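Local atomic coordinates of uncharacterized protein PF1083 (Pyrococcus furiosus, PDB entry 3NRN), a protein that is of unknown function but binds adenosine monophosphate and is probably an oxidoreductase related to the flavin-containing amine oxidases. Residues D251-D254 with R255-K259; I330-G333 with W334-L337. One frame throughout, in Å; residues are numbered along the deposited sequence.

Both contacts are local, each joining side chains a few residues apart along the chain, and their centres lie 42 Å from one another, with nearest atoms about 30 Å apart. They share no helix or strand. Contact 1 forms the start of helix 255-262, where the chain leaves the loop after helix 241-248; contact 2 is a mid-helix segment of 326-340, beside strands 269-277 and 345-351 of the mixed sheet. Each is partly buried. At residues 251-259 the inner side is apolar and aromatic and the outer side carries two aspartates; at 330-337 Ile-330 and Trp-334 pack inward, while a lysine-glutamate salt bridge occupies the outer side.

Contact 1 (D251-D254 with R255-K259); sequences DYFD and RDYLK
The carbonyl oxygen of Asp-254, the N-cap residue, opens helix 255-262 by accepting a bond from Leu-258 N (3.1 Å, N-H...O 165°) and a weak, more bent one from Tyr-257 N. The carboxylate of Asp-254 makes no capping bond; its OD2 stands 4.4 Å from Asp-256 OD1, two like charges that probably disfavour each other on this exposed side. On the buried side of the turn, the ring of Phe-253 lies alongside that of Tyr-257. The planes are inclined by only 25°, but with centroids 5.8 Å apart the rings are slid past one another and barely overlap, so contact is made at Phe-253 CD1 and Tyr-257 CD2, 3.6 Å apart. Tyr-257 CG lies anti to its own N (chi1 -175°), which directs the ring alongside Phe-253. Leu-258 brings its CD2 methyl to 3.8 Å from Phe-253 CB. Replacing Leu-258 with an alanine would probably open a gap beside Phe-253 CB and weaken the apolar link to the preceding loop. Outside the turn, Trp-369 meets the Phe-253 ring with the planes at an oblique inclination and also touches Tyr-257, while Val-245 of helix 241-248 packs against both Phe-253 and Leu-258, joining the two consecutive helices.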
loop_
_atom_site.group_PDB
_atom_site.type_symbol
_atom_site.label_atom_id
_atom_site.label_comp_id
_atom_site.label_asym_id
_atom_site.label_seq_id
_atom_site.Cartn_x
_atom_site.Cartn_y
_atom_site.Cartn_z
ATOM N N ASP A 251 -10.231 -13.382 -24.589
ATOM C CA ASP A 251 -9.998 -14.670 -25.237
ATOM C C ASP A 251 -8.651 -15.310 -24.925
ATOM O O ASP A 251 -8.469 -16.515 -25.123
ATOM C CB ASP A 251 -10.147 -14.539 -26.756
ATOM C CG ASP A 251 -11.578 -14.272 -27.178
ATOM O OD1 ASP A 251 -12.492 -14.525 -26.368
ATOM O OD2 ASP A 251 -11.789 -13.818 -28.322
ATOM N N TYR A 252 -7.716 -14.510 -24.437
ATOM C CA TYR A 252 -6.381 -15.000 -24.119
ATOM C C TYR A 252 -6.275 -15.620 -22.728
ATOM O O TYR A 252 -5.187 -16.018 -22.305
ATOM C CB TYR A 252 -5.371 -13.848 -24.263
ATOM C CG TYR A 252 -5.194 -13.395 -25.700
ATOM C CD1 TYR A 252 -4.318 -14.062 -26.558
ATOM C CD2 TYR A 252 -5.933 -12.328 -26.217
ATOM C CE1 TYR A 252 -4.184 -13.682 -27.891
ATOM C CE2 TYR A 252 -5.804 -11.939 -27.556
ATOM C CZ TYR A 252 -4.931 -12.623 -28.382
ATOM O OH TYR A 252 -4.817 -12.266 -29.708
ATOM N N PHE A 253 -7.405 -15.722 -22.030
ATOM C CA PHE A 253 -7.425 -16.272 -20.672
ATOM C C PHE A 253 -8.396 -17.447 -20.536
ATOM O O PHE A 253 -9.413 -17.494 -21.228
ATOM C CB PHE A 253 -7.835 -15.175 -19.676
ATOM C CG PHE A 253 -6.916 -13.985 -19.680
ATOM C CD1 PHE A 253 -5.779 -13.964 -18.878
ATOM C CD2 PHE A 253 -7.151 -12.914 -20.550
ATOM C CE1 PHE A 253 -4.875 -12.887 -18.943
ATOM C CE2 PHE A 253 -6.260 -11.838 -20.626
ATOM C CZ PHE A 253 -5.116 -11.826 -19.819
ATOM N N ASP A 254 -8.073 -18.387 -19.645
ATOM C CA ASP A 254 -8.924 -19.550 -19.394
ATOM C C ASP A 254 -10.236 -19.082 -18.775
ATOM O O ASP A 254 -10.261 -18.106 -18.024
ATOM C CB ASP A 254 -8.260 -20.519 -18.406
ATOM C CG ASP A 254 -7.076 -21.248 -19.002
ATOM O OD1 ASP A 254 -6.801 -21.077 -20.215
ATOM O OD2 ASP A 254 -6.424 -22.002 -18.249
ATOM N N ARG A 255 -11.313 -19.800 -19.076
ATOM C CA ARG A 255 -12.643 -19.490 -18.560
ATOM C C ARG A 255 -12.690 -19.296 -17.035
ATOM O O ARG A 255 -13.263 -18.325 -16.540
ATOM C CB ARG A 255 -13.617 -20.609 -18.958
ATOM C CG ARG A 255 -15.015 -20.477 -18.354
ATOM C CD ARG A 255 -15.752 -21.811 -18.362
ATOM N NE ARG A 255 -16.155 -22.237 -19.702
ATOM C CZ ARG A 255 -16.639 -23.445 -19.985
ATOM N NH1 ARG A 255 -16.774 -24.349 -19.023
ATOM N NH2 ARG A 255 -16.996 -23.749 -21.224
ATOM N N ASP A 256 -12.094 -20.213 -16.284
ATOM C CA ASP A 256 -12.132 -20.093 -14.832
ATOM C C ASP A 256 -11.330 -18.910 -14.306
ATOM O O ASP A 256 -11.629 -18.392 -13.225
ATOM C CB ASP A 256 -11.670 -21.397 -14.167
ATOM C CG ASP A 256 -10.193 -21.662 -14.355
ATOM O OD1 ASP A 256 -9.647 -21.254 -15.399
ATOM O OD2 ASP A 256 -9.585 -22.293 -13.464
ATOM N N TYR A 257 -10.326 -18.471 -15.061
ATOM C CA TYR A 257 -9.535 -17.323 -14.633
ATOM C C TYR A 257 -10.377 -16.055 -14.805
ATOM O O TYR A 257 -10.395 -15.178 -13.937
ATOM C CB TYR A 257 -8.240 -17.192 -15.445
ATOM C CG TYR A 257 -7.364 -16.069 -14.927
ATOM C CD1 TYR A 257 -6.752 -16.162 -13.674
ATOM C CD2 TYR A 257 -7.202 -14.888 -15.650
ATOM C CE1 TYR A 257 -6.005 -15.106 -13.151
ATOM C CE2 TYR A 257 -6.456 -13.827 -15.133
ATOM C CZ TYR A 257 -5.864 -13.942 -13.883
ATOM O OH TYR A 257 -5.155 -12.883 -13.355
ATOM N N LEU A 258 -11.061 -15.964 -15.942
ATOM C CA LEU A 258 -11.941 -14.834 -16.232
ATOM C C LEU A 258 -13.051 -14.761 -15.183
ATOM O O LEU A 258 -13.565 -13.685 -14.877
ATOM C CB LEU A 258 -12.573 -14.997 -17.617
ATOM C CG LEU A 258 -11.604 -14.826 -18.787
ATOM C CD1 LEU A 258 -12.287 -15.179 -20.110
ATOM C CD2 LEU A 258 -11.111 -13.377 -18.788
ATOM N N LYS A 259 -13.425 -15.920 -14.648
ATOM C CA LYS A 259 -14.463 -15.999 -13.630
ATOM C C LYS A 259 -13.960 -15.327 -12.360
ATOM O O LYS A 259 -14.666 -14.534 -11.738
ATOM C CB LYS A 259 -14.803 -17.465 -13.332
ATOM C CG LYS A 259 -15.923 -17.643 -12.313
ATOM C CD LYS A 259 -16.208 -19.115 -12.041
ATOM C CE LYS A 259 -17.369 -19.285 -11.072
ATOM N NZ LYS A 259 -17.125 -18.613 -9.766
#

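Contact 2 (I330-G333 with W334-L337); sequences IEKG and WEEL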
loop_
_atom_site.group_PDB
_atom_site.type_symbol
_atom_site.label_atom_id
_atom_site.label_comp_id
_atom_site.label_asym_id
_atom_site.label_seq_id
_atom_site.Cartn_x
_atom_site.Cartn_y
_atom_site.Cartn_z
ATOM N N ILE A 330 -18.659 8.876 6.535
ATOM C CA ILE A 330 -17.864 10.094 6.619
ATOM C C ILE A 330 -18.282 10.886 7.853
ATOM O O ILE A 330 -17.435 11.367 8.603
ATOM C CB ILE A 330 -18.032 10.975 5.366
ATOM C CG1 ILE A 330 -17.353 10.301 4.163
ATOM C CG2 ILE A 330 -17.424 12.353 5.611
ATOM C CD1 ILE A 330 -17.475 11.076 2.854
ATOM N N GLU A 331 -19.592 11.008 8.053
ATOM C CA GLU A 331 -20.149 11.720 9.200
ATOM C C GLU A 331 -19.703 11.086 10.517
ATOM O O GLU A 331 -19.356 11.786 11.464
ATOM C CB GLU A 331 -21.680 11.713 9.139
ATOM C CG GLU A 331 -22.294 12.827 8.316
ATOM C CD GLU A 331 -23.806 12.720 8.241
ATOM O OE1 GLU A 331 -24.436 12.494 9.296
ATOM O OE2 GLU A 331 -24.366 12.867 7.131
ATOM N N LYS A 332 -19.734 9.760 10.575
ATOM C CA LYS A 332 -19.328 9.049 11.779
ATOM C C LYS A 332 -17.828 9.219 11.953
ATOM O O LYS A 332 -17.324 9.238 13.078
ATOM C CB LYS A 332 -19.670 7.561 11.663
ATOM C CG LYS A 332 -19.466 6.762 12.943
ATOM C CD LYS A 332 -20.393 7.250 14.048
ATOM C CE LYS A 332 -20.235 6.426 15.318
ATOM N NZ LYS A 332 -21.119 6.923 16.415
ATOM N N GLY A 333 -17.122 9.351 10.830
ATOM C CA GLY A 333 -15.682 9.516 10.872
ATOM C C GLY A 333 -15.282 10.831 11.508
ATOM O O GLY A 333 -14.431 10.865 12.394
ATOM N N TRP A 334 -15.893 11.921 11.057
ATOM C CA TRP A 334 -15.582 13.233 11.614
ATOM C C TRP A 334 -16.050 13.318 13.075
ATOM O O TRP A 334 -15.456 14.026 13.889
ATOM C CB TRP A 334 -16.244 14.333 10.779
ATOM C CG TRP A 334 -15.705 14.471 9.373
ATOM C CD1 TRP A 334 -16.427 14.427 8.218
ATOM C CD2 TRP A 334 -14.347 14.759 8.986
ATOM N NE1 TRP A 334 -15.614 14.675 7.138
ATOM C CE2 TRP A 334 -14.333 14.883 7.580
ATOM C CE3 TRP A 334 -13.147 14.927 9.692
ATOM C CZ2 TRP A 334 -13.162 15.168 6.860
ATOM C CZ3 TRP A 334 -11.981 15.212 8.978
ATOM C CH2 TRP A 334 -12.001 15.330 7.573
ATOM N N GLU A 335 -17.116 12.593 13.399
ATOM C CA GLU A 335 -17.643 12.580 14.759
ATOM C C GLU A 335 -16.613 11.997 15.731
ATOM O O GLU A 335 -16.353 12.568 16.791
ATOM C CB GLU A 335 -18.926 11.746 14.826
ATOM C CG GLU A 335 -19.434 11.517 16.246
ATOM C CD GLU A 335 -20.290 10.267 16.375
ATOM O OE1 GLU A 335 -21.420 10.250 15.842
ATOM O OE2 GLU A 335 -19.821 9.295 17.008
ATOM N N GLU A 336 -16.037 10.853 15.372
ATOM C CA GLU A 336 -15.046 10.203 16.227
ATOM C C GLU A 336 -13.794 11.062 16.355
ATOM O O GLU A 336 -13.177 11.114 17.419
ATOM C CB GLU A 336 -14.680 8.826 15.666
ATOM C CG GLU A 336 -15.871 7.891 15.506
ATOM C CD GLU A 336 -15.499 6.555 14.898
ATOM O OE1 GLU A 336 -14.712 6.540 13.928
ATOM O OE2 GLU A 336 -15.999 5.517 15.377
ATOM N N LEU A 337 -13.425 11.737 15.269
ATOM C CA LEU A 337 -12.249 12.595 15.276
ATOM C C LEU A 337 -12.492 13.846 16.116
ATOM O O LEU A 337 -11.568 14.377 16.729
ATOM C CB LEU A 337 -11.859 12.980 13.843
ATOM C CG LEU A 337 -11.227 11.854 13.009
ATOM C CD1 LEU A 337 -10.949 12.334 11.585
ATOM C CD2 LEU A 337 -9.933 11.406 13.672
#
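Ile-330 and Trp-334 lie one alpha-helical turn apart on helix 326-340, side by side and pointing the same way, an i to i+4 pair on the packed side of the helix. The CG2 methyl of Ile-330, anti to its backbone N, reaches the pyrrole part of the indole, 3.5 Å from Trp-334 CD1. Ile-330 also touches Ile-270 and Phe-272 of strand 269-277 and Ala-349 of strand 345-351. The indole meets Phe-272 edge-to-face and rests on Leu-274, Pro-346 and Ala-349, so this side of the helix packs against two strands of the mixed sheet. Four successive i to i+4 bonds carry the backbone through the contact; the first, Trp-334 N to Ile-330 O, measures 3.0 Å with an N-H...O angle of 161°. Glu-336 is buried, but its carboxylate turns to another part of the chain: OE1 and OE2 accept bonds from the backbone N of Ile-294 and Met-293, which probably fixes the rotation of the group. The other side is looser. Glu-335 is exposed and Lys-332 partly so, and they pair through an i to i+3 salt bridge. A bend at chi2 (63°) carries the lysine chain round to the glutamate, and its CD methylene lies 3.6 Å from Glu-335 OE1. The ammonium NZ meets Glu-335 OE2 at 2.8 Å, on the syn side and 17° out of the carboxylate plane.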